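Local coordinates for telomerase reverse transcriptase (Candida tropicalis MYA-3404, PDB 6ZD1), which probably extends chromosome ends by copying a template within the telomerase RNA into telomeric DNA repeats, as the reverse transcriptase subunit of telomerase, at residues Y75-F79 with N80-E84; I274-K278 with Y279-P283; E641-R644 with F645-F648. One frame throughout, in Å; residues are numbered along the deposited sequence.

Contact 1: residues Y75-F79 with N80-E84; sequences YSTKF and NRVVE
Phe-79 and Val-83, one turn apart at the start of helix 79-93, carry the side-chain part of this contact, and the Phe-79 side chain can be followed outward. Its CB lies beside the next peptide, 3.3 Å from Asn-80 N. CG stands anti to the backbone N (chi1 -174°), which swings the ring alongside the first helical turn. CD2 and CE1 lie somewhat farther from Val-83 CG2 than do Phe-79 CE2 (3.6 Å) and the tip, CZ (3.7 Å). That methyl sits over one ring face, 3.8 Å from the centroid and 21° off the ring normal, a CH-pi contact. Beyond these segments the same ring packs on Val-113, Leu-116 and Arg-117 of helix 104-117.

Lys-78 is the N-cap residue. Its O receives Val-82 N at 2.9 Å, and Phe-79 O receives Val-83 N at the same length, giving the first i to i+4 bonds of the helix. Ahead of the cap, Thr-77 CG2 touches Val-82 CG2 at 3.6 Å and Arg-81 CG at 3.8 Å, an apolar seam between the incoming loop and the helix. Thr-77 also pairs by backbone hydrogen bonding with Tyr-195 of strand 193-197. The chemistry implies a helix start fixed by main-chain bonds and covered by methyl and ring contacts.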
ATOM      1  N   TYR A  75      17.098  -4.842 -15.035  1.00 86.96           N
ATOM      2  CA  TYR A  75      16.560  -5.903 -15.882  1.00 81.31           C
ATOM      3  C   TYR A  75      15.167  -5.589 -16.428  1.00 80.68           C
ATOM      4  O   TYR A  75      14.731  -6.230 -17.393  1.00 80.01           O
ATOM      5  CB  TYR A  75      16.463  -7.204 -15.085  1.00 90.85           C
ATOM      6  CG  TYR A  75      17.768  -7.787 -14.606  1.00 96.13           C
ATOM      7  CD1 TYR A  75      18.523  -8.627 -15.431  1.00100.19           C
ATOM      8  CD2 TYR A  75      18.229  -7.534 -13.327  1.00 92.80           C
ATOM      9  CE1 TYR A  75      19.722  -9.161 -15.010  1.00 96.89           C
ATOM     10  CE2 TYR A  75      19.401  -8.083 -12.886  1.00106.74           C
ATOM     11  CZ  TYR A  75      20.143  -8.909 -13.723  1.00115.17           C
ATOM     12  OH  TYR A  75      21.333  -9.438 -13.277  1.00116.74           O
ATOM     13  N   SER A  76      14.443  -4.655 -15.822  1.00 81.75           N
ATOM     14  CA  SER A  76      13.079  -4.383 -16.246  1.00 81.35           C
ATOM     15  C   SER A  76      13.062  -3.796 -17.650  1.00 81.23           C
ATOM     16  O   SER A  76      14.001  -3.116 -18.075  1.00 89.05           O
ATOM     17  CB  SER A  76      12.397  -3.422 -15.274  1.00 80.88           C
ATOM     18  OG  SER A  76      12.951  -2.116 -15.353  1.00 85.60           O
ATOM     19  N   THR A  77      11.983  -4.073 -18.377  1.00 79.38           N
ATOM     20  CA  THR A  77      11.827  -3.479 -19.698  1.00 80.37           C
ATOM     21  C   THR A  77      11.525  -1.992 -19.564  1.00 86.39           C
ATOM     22  O   THR A  77      10.649  -1.595 -18.789  1.00 87.35           O
ATOM     23  CB  THR A  77      10.705  -4.172 -20.467  1.00 78.27           C
ATOM     24  OG1 THR A  77      10.917  -5.590 -20.461  1.00 84.67           O
ATOM     25  CG2 THR A  77      10.668  -3.677 -21.903  1.00 79.41           C
ATOM     26  N   LYS A  78      12.252  -1.170 -20.318  1.00 86.84           N
ATOM     27  CA  LYS A  78      12.013   0.266 -20.289  1.00 81.45           C
ATOM     28  C   LYS A  78      10.576   0.564 -20.697  1.00 80.25           C
ATOM     29  O   LYS A  78       9.980  -0.139 -21.519  1.00 77.74           O
ATOM     30  CB  LYS A  78      12.986   0.993 -21.218  1.00 77.59           C
ATOM     31  CG  LYS A  78      14.447   0.743 -20.892  1.00 79.43           C
ATOM     32  CD  LYS A  78      14.723   0.972 -19.414  1.00 97.43           C
ATOM     33  CE  LYS A  78      16.154   0.608 -19.053  1.00103.68           C
ATOM     34  NZ  LYS A  78      16.434   0.840 -17.610  1.00 89.16           N
ATOM     35  N   PHE A  79      10.016   1.620 -20.104  1.00 75.67           N
ATOM     36  CA  PHE A  79       8.596   1.889 -20.291  1.00 77.55           C
ATOM     37  C   PHE A  79       8.268   2.207 -21.746  1.00 82.70           C
ATOM     38  O   PHE A  79       7.182   1.858 -22.225  1.00 75.18           O
ATOM     39  CB  PHE A  79       8.148   3.033 -19.381  1.00 69.76           C
ATOM     40  CG  PHE A  79       6.667   3.276 -19.409  1.00 67.37           C
ATOM     41  CD1 PHE A  79       5.790   2.339 -18.885  1.00 65.81           C
ATOM     42  CD2 PHE A  79       6.149   4.434 -19.965  1.00 65.57           C
ATOM     43  CE1 PHE A  79       4.424   2.551 -18.913  1.00 61.82           C
ATOM     44  CE2 PHE A  79       4.783   4.655 -19.993  1.00 64.79           C
ATOM     45  CZ  PHE A  79       3.920   3.709 -19.467  1.00 64.23           C
ATOM     46  N   ASN A  80       9.192   2.843 -22.472  1.00 73.67           N
ATOM     47  CA  ASN A  80       8.916   3.154 -23.871  1.00 75.86           C
ATOM     48  C   ASN A  80       8.901   1.891 -24.723  1.00 78.23           C
ATOM     49  O   ASN A  80       8.127   1.802 -25.682  1.00 81.57           O
ATOM     50  CB  ASN A  80       9.937   4.163 -24.411  1.00 78.76           C
ATOM     51  CG  ASN A  80      11.298   3.543 -24.690  1.00 89.17           C
ATOM     52  OD1 ASN A  80      11.787   2.715 -23.923  1.00 96.66           O
ATOM     53  ND2 ASN A  80      11.914   3.946 -25.797  1.00103.72           N
ATOM     54  N   ARG A  81       9.725   0.900 -24.380  1.00 76.02           N
ATOM     55  CA  ARG A  81       9.671  -0.371 -25.091  1.00 76.68           C
ATOM     56  C   ARG A  81       8.441  -1.167 -24.685  1.00 75.94           C
ATOM     57  O   ARG A  81       7.888  -1.915 -25.502  1.00 75.94           O
ATOM     58  CB  ARG A  81      10.944  -1.177 -24.832  1.00 78.00           C
ATOM     59  CG  ARG A  81      10.967  -2.534 -25.514  1.00 82.55           C
ATOM     60  CD  ARG A  81      10.974  -2.395 -27.029  1.00 87.48           C
ATOM     61  NE  ARG A  81      12.324  -2.468 -27.582  1.00 90.23           N
ATOM     62  CZ  ARG A  81      13.047  -1.413 -27.946  1.00106.18           C
ATOM     63  NH1 ARG A  81      12.553  -0.188 -27.820  1.00106.08           N
ATOM     64  NH2 ARG A  81      14.266  -1.584 -28.440  1.00112.23           N
ATOM     65  N   VAL A  82       7.992  -1.010 -23.437  1.00 74.98           N
ATOM     66  CA  VAL A  82       6.743  -1.631 -23.004  1.00 73.01           C
ATOM     67  C   VAL A  82       5.575  -1.069 -23.800  1.00 70.37           C
ATOM     68  O   VAL A  82       4.720  -1.812 -24.296  1.00 70.80           O
ATOM     69  CB  VAL A  82       6.534  -1.426 -21.493  1.00 75.61           C
ATOM     70  CG1 VAL A  82       5.152  -1.907 -21.087  1.00 67.87           C
ATOM     71  CG2 VAL A  82       7.608  -2.147 -20.698  1.00 74.76           C
ATOM     72  N   VAL A  83       5.524   0.259 -23.933  1.00 69.72           N
ATOM     73  CA  VAL A  83       4.429   0.890 -24.661  1.00 69.65           C
ATOM     74  C   VAL A  83       4.468   0.490 -26.129  1.00 75.68           C
ATOM     75  O   VAL A  83       3.432   0.191 -26.734  1.00 70.55           O
ATOM     76  CB  VAL A  83       4.481   2.417 -24.482  1.00 67.11           C
ATOM     77  CG1 VAL A  83       3.488   3.098 -25.417  1.00 66.24           C
ATOM     78  CG2 VAL A  83       4.191   2.787 -23.039  1.00 69.76           C
ATOM     79  N   GLU A  84       5.667   0.452 -26.716  1.00 76.04           N
ATOM     80  CA  GLU A  84       5.783   0.128 -28.134  1.00 72.40           C
ATOM     81  C   GLU A  84       5.274  -1.280 -28.420  1.00 72.36           C
ATOM     82  O   GLU A  84       4.556  -1.497 -29.402  1.00 72.06           O
ATOM     83  CB  GLU A  84       7.235   0.284 -28.590  1.00 75.13           C
ATOM     84  CG  GLU A  84       7.432   0.145 -30.094  1.00 92.41           C
ATOM     85  CD  GLU A  84       8.870   0.367 -30.527  1.00102.47           C
ATOM     86  OE1 GLU A  84       9.759   0.403 -29.649  1.00104.80           O
ATOM     87  OE2 GLU A  84       9.111   0.509 -31.746  1.00101.89           O
TER

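Contact 2: residues I274-K278 with Y279-P283; sequences IFYQK and YTLSP
Helix 263-298, within the reverse transcriptase region, widens into a pi-type turn here, and the contact spans that irregularity. The evidence is in the carbonyls: Tyr-276 O accepts both Thr-280 N at 3.0 Å and Leu-281 N at 2.9 Å. The first donor stands above the carbonyl plane, with an N-H...O angle of 142°; the second, with N-H...O at 162°, comes in nearly in line with the C=O bond. The next bond keeps the i to i+5 spacing, with Ser-282 N 3.0 Å from Gln-277 O. Pro-283 has no N-H to give, and its CD instead approaches Lys-278 O.

The side chains follow this backbone. The Tyr-276 ring is turned away from its own N-H and leans along the helix toward the following turn. Its CE1 meets Leu-281 CG at 3.5 Å and CE2, across the ring, meets Thr-280 CG2 at 3.6 Å, both obliquely. Outside the segments the ring stacks with Phe-229, and Thr-280 and Leu-281 both lean on Val-434 of helix 428-440. The aliphatic chain of Lys-278 runs beside Tyr-279 and lays CD over one ring face, 3.9 Å from the centroid, in a CH-pi contact; its NZ continues to a salt bridge with Glu-379. Phe-275, one turn earlier, runs alongside Tyr-279 in the same direction, CD2 to CE1 at 3.9 Å. Successive i to i+5 bonds just ahead of a proline, accompanied by a 32° change in direction between the short helix segments, are characteristic of a pi-bulge kink within a long alpha helix.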
ATOM      1  N   ILE A 274     -12.003 -16.338   5.534  1.00 84.34           N
ATOM      2  CA  ILE A 274     -12.835 -15.156   5.738  1.00 84.09           C
ATOM      3  C   ILE A 274     -13.436 -15.155   7.138  1.00 85.90           C
ATOM      4  O   ILE A 274     -13.475 -14.118   7.813  1.00 85.03           O
ATOM      5  CB  ILE A 274     -13.927 -15.081   4.655  1.00 85.48           C
ATOM      6  CG1 ILE A 274     -13.312 -14.802   3.286  1.00 82.95           C
ATOM      7  CG2 ILE A 274     -14.959 -14.018   4.996  1.00 84.24           C
ATOM      8  CD1 ILE A 274     -14.334 -14.763   2.173  1.00 83.66           C
ATOM      9  N   PHE A 275     -13.920 -16.311   7.598  1.00 87.13           N
ATOM     10  CA  PHE A 275     -14.442 -16.384   8.958  1.00 91.45           C
ATOM     11  C   PHE A 275     -13.317 -16.337   9.983  1.00 88.80           C
ATOM     12  O   PHE A 275     -13.479 -15.759  11.065  1.00 88.32           O
ATOM     13  CB  PHE A 275     -15.278 -17.649   9.140  1.00 88.94           C
ATOM     14  CG  PHE A 275     -16.582 -17.620   8.402  1.00 90.17           C
ATOM     15  CD1 PHE A 275     -17.228 -18.796   8.072  1.00 92.33           C
ATOM     16  CD2 PHE A 275     -17.162 -16.416   8.038  1.00 97.38           C
ATOM     17  CE1 PHE A 275     -18.427 -18.773   7.394  1.00 96.01           C
ATOM     18  CE2 PHE A 275     -18.363 -16.386   7.358  1.00 92.15           C
ATOM     19  CZ  PHE A 275     -18.996 -17.566   7.034  1.00 95.46           C
ATOM     20  N   TYR A 276     -12.168 -16.940   9.665  1.00 87.89           N
ATOM     21  CA  TYR A 276     -11.021 -16.850  10.562  1.00 88.41           C
ATOM     22  C   TYR A 276     -10.518 -15.415  10.666  1.00 88.16           C
ATOM     23  O   TYR A 276     -10.164 -14.951  11.756  1.00 86.79           O
ATOM     24  CB  TYR A 276      -9.905 -17.782  10.086  1.00 86.52           C
ATOM     25  CG  TYR A 276      -8.711 -17.853  11.015  1.00 87.12           C
ATOM     26  CD1 TYR A 276      -7.500 -17.261  10.673  1.00 86.13           C
ATOM     27  CD2 TYR A 276      -8.794 -18.519  12.232  1.00 90.05           C
ATOM     28  CE1 TYR A 276      -6.405 -17.332  11.520  1.00 87.85           C
ATOM     29  CE2 TYR A 276      -7.706 -18.592  13.084  1.00 90.17           C
ATOM     30  CZ  TYR A 276      -6.516 -17.996  12.724  1.00 89.41           C
ATOM     31  OH  TYR A 276      -5.435 -18.071  13.574  1.00 98.97           O
ATOM     32  N   GLN A 277     -10.498 -14.692   9.545  1.00 85.63           N
ATOM     33  CA  GLN A 277     -10.055 -13.303   9.577  1.00 84.25           C
ATOM     34  C   GLN A 277     -11.048 -12.430  10.331  1.00 85.48           C
ATOM     35  O   GLN A 277     -10.648 -11.581  11.137  1.00 85.30           O
ATOM     36  CB  GLN A 277      -9.855 -12.788   8.152  1.00 82.87           C
ATOM     37  CG  GLN A 277      -9.263 -11.391   8.052  1.00 84.74           C
ATOM     38  CD  GLN A 277      -9.073 -10.947   6.608  1.00104.35           C
ATOM     39  OE1 GLN A 277      -9.752 -11.434   5.701  1.00 89.37           O
ATOM     40  NE2 GLN A 277      -8.140 -10.025   6.389  1.00 98.50           N
ATOM     41  N   LYS A 278     -12.347 -12.650  10.116  1.00 85.49           N
ATOM     42  CA  LYS A 278     -13.351 -11.775  10.714  1.00 84.57           C
ATOM     43  C   LYS A 278     -13.473 -12.001  12.215  1.00 86.66           C
ATOM     44  O   LYS A 278     -13.533 -11.036  12.988  1.00 85.60           O
ATOM     45  CB  LYS A 278     -14.707 -11.987  10.039  1.00 85.44           C
ATOM     46  CG  LYS A 278     -15.843 -11.210  10.697  1.00 83.74           C
ATOM     47  CD  LYS A 278     -17.191 -11.526  10.063  1.00 89.23           C
ATOM     48  CE  LYS A 278     -17.184 -11.223   8.574  1.00 91.47           C
ATOM     49  NZ  LYS A 278     -18.463 -11.608   7.916  1.00 95.01           N
ATOM     50  N   TYR A 279     -13.508 -13.264  12.647  1.00 86.80           N
ATOM     51  CA  TYR A 279     -13.839 -13.598  14.027  1.00 88.11           C
ATOM     52  C   TYR A 279     -12.634 -13.920  14.904  1.00 88.41           C
ATOM     53  O   TYR A 279     -12.766 -13.890  16.132  1.00 89.40           O
ATOM     54  CB  TYR A 279     -14.807 -14.789  14.064  1.00 89.03           C
ATOM     55  CG  TYR A 279     -16.140 -14.537  13.393  1.00 87.36           C
ATOM     56  CD1 TYR A 279     -16.376 -14.959  12.091  1.00 92.36           C
ATOM     57  CD2 TYR A 279     -17.162 -13.884  14.063  1.00 87.48           C
ATOM     58  CE1 TYR A 279     -17.594 -14.734  11.476  1.00 91.13           C
ATOM     59  CE2 TYR A 279     -18.382 -13.652  13.457  1.00 92.32           C
ATOM     60  CZ  TYR A 279     -18.594 -14.079  12.165  1.00 92.73           C
ATOM     61  OH  TYR A 279     -19.809 -13.849  11.562  1.00104.07           O
ATOM     62  N   THR A 280     -11.480 -14.252  14.328  1.00 87.76           N
ATOM     63  CA  THR A 280     -10.318 -14.590  15.144  1.00 88.96           C
ATOM     64  C   THR A 280      -9.164 -13.613  14.974  1.00 88.04           C
ATOM     65  O   THR A 280      -8.685 -13.057  15.971  1.00 87.93           O
ATOM     66  CB  THR A 280      -9.858 -16.027  14.826  1.00 92.17           C
ATOM     67  OG1 THR A 280     -10.965 -16.929  14.968  1.00 89.97           O
ATOM     68  CG2 THR A 280      -8.751 -16.458  15.776  1.00 87.25           C
ATOM     69  N   LEU A 281      -8.724 -13.350  13.741  1.00 74.91           N
ATOM     70  CA  LEU A 281      -7.545 -12.509  13.541  1.00 72.37           C
ATOM     71  C   LEU A 281      -7.843 -11.048  13.842  1.00 77.15           C
ATOM     72  O   LEU A 281      -7.051 -10.366  14.503  1.00 70.75           O
ATOM     73  CB  LEU A 281      -7.021 -12.654  12.111  1.00 72.41           C
ATOM     74  CG  LEU A 281      -6.125 -13.856  11.814  1.00 82.94           C
ATOM     75  CD1 LEU A 281      -5.570 -13.765  10.399  1.00 87.77           C
ATOM     76  CD2 LEU A 281      -5.003 -13.958  12.833  1.00 69.76           C
ATOM     77  N   SER A 282      -8.963 -10.535  13.334  1.00 82.65           N
ATOM     78  CA  SER A 282      -9.311  -9.140  13.596  1.00 72.78           C
ATOM     79  C   SER A 282      -9.449  -8.845  15.084  1.00 74.00           C
ATOM     80  O   SER A 282      -8.891  -7.829  15.539  1.00 71.64           O
ATOM     81  CB  SER A 282     -10.583  -8.770  12.824  1.00 73.56           C
ATOM     82  OG  SER A 282     -10.927  -7.412  13.035  1.00 73.28           O
ATOM     83  N   PRO A 283     -10.137  -9.662  15.897  1.00 79.71           N
ATOM     84  CA  PRO A 283     -10.156  -9.374  17.341  1.00 77.06           C
ATOM     85  C   PRO A 283      -8.780  -9.399  17.979  1.00 74.53           C
ATOM     86  O   PRO A 283      -8.477  -8.533  18.811  1.00 74.37           O
ATOM     87  CB  PRO A 283     -11.064 -10.477  17.902  1.00 79.65           C
ATOM     88  CG  PRO A 283     -11.951 -10.831  16.772  1.00 81.20           C
ATOM     89  CD  PRO A 283     -11.070 -10.754  15.559  1.00 79.02           C
TER

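Contact 3: residues E641-R644 with F645-F648; sequences ERYR and FMKF
Arg-642, Tyr-643 and Met-646 (a selenomethionine) form the apolar part of the contact at the start of helix 642-664. The Met-646 chain bends at chi3 (-112°), bringing CE back beside the preceding turn, where it lies 3.6 Å from Arg-642 CG and, obliquely to the ring, 3.6 Å from Tyr-643 CD1. Helix 692-699 adds Ile-694 and Trp-697 against the same side chain.

Main-chain hydrogen bonds set the register. Glu-641, the N-cap residue, offers O to Phe-645 N at 3.1 Å. Arg-642 O takes Met-646 N at 2.9 Å, followed by Tyr-643 O with Lys-647 N and Arg-644 O with Phe-648 N, each an i to i+4 pair.

The polar ends follow. Arg-642 CG lies 4.2 Å above the Tyr-643 ring plane, over its centre, and Tyr-643 CE2 lies over one guanidinium face; Arg-642 NH2 makes a weak hydrogen bond to Tyr-643 OH. Glu-641 OE2 and Arg-644 NE form a long salt bridge, 3.8 Å. The chemistry is thus mixed: a selenomethionine methyl lies beside arginine methylenes and a tyrosine ring, while the arginine's NE is tied by a salt bridge to Glu-693 of helix 692-699.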
ATOM      1  N   GLU A 641     -17.719  24.108 -12.194  1.00 56.01           N
ATOM      2  CA  GLU A 641     -19.011  23.463 -11.986  1.00 54.04           C
ATOM      3  C   GLU A 641     -18.883  22.515 -10.800  1.00 58.61           C
ATOM      4  O   GLU A 641     -18.174  21.503 -10.877  1.00 54.32           O
ATOM      5  CB  GLU A 641     -19.448  22.724 -13.250  1.00 57.55           C
ATOM      6  CG  GLU A 641     -19.223  23.533 -14.516  1.00 82.76           C
ATOM      7  CD  GLU A 641     -19.437  22.726 -15.779  1.00102.25           C
ATOM      8  OE1 GLU A 641     -20.585  22.302 -16.031  1.00112.49           O
ATOM      9  OE2 GLU A 641     -18.453  22.507 -16.517  1.00111.09           O
ATOM     10  N   ARG A 642     -19.600  22.828  -9.717  1.00 55.04           N
ATOM     11  CA  ARG A 642     -19.427  22.093  -8.469  1.00 49.43           C
ATOM     12  C   ARG A 642     -19.850  20.636  -8.603  1.00 51.24           C
ATOM     13  O   ARG A 642     -19.279  19.769  -7.933  1.00 53.61           O
ATOM     14  CB  ARG A 642     -20.213  22.773  -7.344  1.00 49.18           C
ATOM     15  CG  ARG A 642     -21.720  22.833  -7.583  1.00 69.43           C
ATOM     16  CD  ARG A 642     -22.439  23.698  -6.551  1.00 68.01           C
ATOM     17  NE  ARG A 642     -23.889  23.681  -6.739  1.00 72.05           N
ATOM     18  CZ  ARG A 642     -24.541  24.446  -7.614  1.00 94.20           C
ATOM     19  NH1 ARG A 642     -23.875  25.288  -8.391  1.00 87.41           N
ATOM     20  NH2 ARG A 642     -25.863  24.366  -7.718  1.00 78.50           N
ATOM     21  N   TYR A 643     -20.833  20.342  -9.457  1.00 51.84           N
ATOM     22  CA  TYR A 643     -21.287  18.961  -9.589  1.00 53.90           C
ATOM     23  C   TYR A 643     -20.235  18.102 -10.278  1.00 52.00           C
ATOM     24  O   TYR A 643     -20.007  16.956  -9.880  1.00 52.50           O
ATOM     25  CB  TYR A 643     -22.612  18.911 -10.352  1.00 52.76           C
ATOM     26  CG  TYR A 643     -23.760  19.586  -9.632  1.00 71.23           C
ATOM     27  CD1 TYR A 643     -24.204  19.117  -8.400  1.00 73.07           C
ATOM     28  CD2 TYR A 643     -24.404  20.689 -10.183  1.00 73.93           C
ATOM     29  CE1 TYR A 643     -25.253  19.729  -7.733  1.00 69.56           C
ATOM     30  CE2 TYR A 643     -25.455  21.306  -9.524  1.00 69.87           C
ATOM     31  CZ  TYR A 643     -25.874  20.820  -8.301  1.00 75.10           C
ATOM     32  OH  TYR A 643     -26.918  21.427  -7.641  1.00 90.21           O
ATOM     33  N   ARG A 644     -19.548  18.657 -11.279  1.00 52.05           N
ATOM     34  CA  ARG A 644     -18.434  17.938 -11.888  1.00 49.55           C
ATOM     35  C   ARG A 644     -17.315  17.728 -10.877  1.00 55.71           C
ATOM     36  O   ARG A 644     -16.666  16.675 -10.866  1.00 72.37           O
ATOM     37  CB  ARG A 644     -17.927  18.703 -13.109  1.00 54.18           C
ATOM     38  CG  ARG A 644     -16.656  18.148 -13.719  1.00 72.00           C
ATOM     39  CD  ARG A 644     -16.253  18.929 -14.962  1.00 77.69           C
ATOM     40  NE  ARG A 644     -17.296  18.915 -15.985  1.00 88.58           N
ATOM     41  CZ  ARG A 644     -17.481  17.921 -16.850  1.00 97.64           C
ATOM     42  NH1 ARG A 644     -16.697  16.851 -16.810  1.00 86.60           N
ATOM     43  NH2 ARG A 644     -18.453  17.994 -17.751  1.00 80.33           N
ATOM     44  N   PHE A 645     -17.109  18.704  -9.992  1.00 47.20           N
ATOM     45  CA  PHE A 645     -16.075  18.574  -8.974  1.00 56.42           C
ATOM     46  C   PHE A 645     -16.426  17.501  -7.954  1.00 54.50           C
ATOM     47  O   PHE A 645     -15.528  16.831  -7.429  1.00 53.31           O
ATOM     48  CB  PHE A 645     -15.864  19.918  -8.278  1.00 49.64           C
ATOM     49  CG  PHE A 645     -14.844  19.881  -7.177  1.00 50.87           C
ATOM     50  CD1 PHE A 645     -13.525  19.559  -7.448  1.00 50.08           C
ATOM     51  CD2 PHE A 645     -15.201  20.189  -5.873  1.00 50.03           C
ATOM     52  CE1 PHE A 645     -12.580  19.535  -6.434  1.00 47.58           C
ATOM     53  CE2 PHE A 645     -14.262  20.167  -4.856  1.00 49.08           C
ATOM     54  CZ  PHE A 645     -12.950  19.838  -5.136  1.00 42.28           C
HETATM   55  N   MSE A 646     -17.711  17.304  -7.679  1.00 53.94           N
HETATM   56  CA  MSE A 646     -18.118  16.329  -6.674  1.00 50.75           C
HETATM   57  C   MSE A 646     -17.968  14.912  -7.195  1.00 52.95           C
HETATM   58  O   MSE A 646     -17.564  14.010  -6.458  1.00 61.45           O
HETATM   59  CB  MSE A 646     -19.551  16.576  -6.236  1.00 48.62           C
HETATM   60  CG  MSE A 646     -19.691  17.782  -5.332  1.00 77.36           C
HETATM   61 SE   MSE A 646     -21.536  18.101  -4.812  1.00116.74          SE
HETATM   62  CE  MSE A 646     -21.831  19.761  -5.779  1.00 72.61           C
ATOM     63  N   LYS A 647     -18.274  14.722  -8.478  1.00 46.30           N
ATOM     64  CA  LYS A 647     -17.989  13.439  -9.106  1.00 59.74           C
ATOM     65  C   LYS A 647     -16.504  13.127  -9.016  1.00 55.58           C
ATOM     66  O   LYS A 647     -16.117  11.988  -8.733  1.00 51.57           O
ATOM     67  CB  LYS A 647     -18.464  13.446 -10.559  1.00 58.66           C
ATOM     68  CG  LYS A 647     -19.977  13.418 -10.694  1.00 68.73           C
ATOM     69  CD  LYS A 647     -20.439  14.027 -12.007  1.00 85.25           C
ATOM     70  CE  LYS A 647     -21.952  14.152 -12.037  1.00 82.49           C
ATOM     71  NZ  LYS A 647     -22.417  15.015 -13.153  1.00 75.07           N
ATOM     72  N   PHE A 648     -15.657  14.140  -9.225  1.00 55.46           N
ATOM     73  CA  PHE A 648     -14.221  13.958  -9.033  1.00 47.45           C
ATOM     74  C   PHE A 648     -13.911  13.562  -7.596  1.00 46.98           C
ATOM     75  O   PHE A 648     -13.152  12.617  -7.352  1.00 50.55           O
ATOM     76  CB  PHE A 648     -13.474  15.237  -9.422  1.00 57.16           C
ATOM     77  CG  PHE A 648     -12.018  15.239  -9.036  1.00 46.16           C
ATOM     78  CD1 PHE A 648     -11.074  14.603  -9.828  1.00 53.57           C
ATOM     79  CD2 PHE A 648     -11.592  15.897  -7.890  1.00 42.59           C
ATOM     80  CE1 PHE A 648      -9.731  14.615  -9.481  1.00 51.22           C
ATOM     81  CE2 PHE A 648     -10.250  15.912  -7.534  1.00 46.53           C
ATOM     82  CZ  PHE A 648      -9.320  15.267  -8.333  1.00 43.31           C
TER

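Overall arrangement
Along the chain the three contacts occur in series, none nesting in or crossing another, and each joins adjacent segments with no residues between them, so none closes a long loop. Contact 1 comes first, at the passage from a loop into helix 79-93, its helical half in the RNA-binding region, where strand 193-197 and helix 104-117 adjoin it. Contact 2 follows midway along helix 263-298 in the reverse transcriptase region, against helix 428-440. Contact 3 opens helix 642-664 near the C terminus, beside helices 582-596, 609-637 and 692-699. Their centres are 36 to 42 Å apart and no atoms touch, with contacts 1 and 2 on opposite sides of the chain's centre.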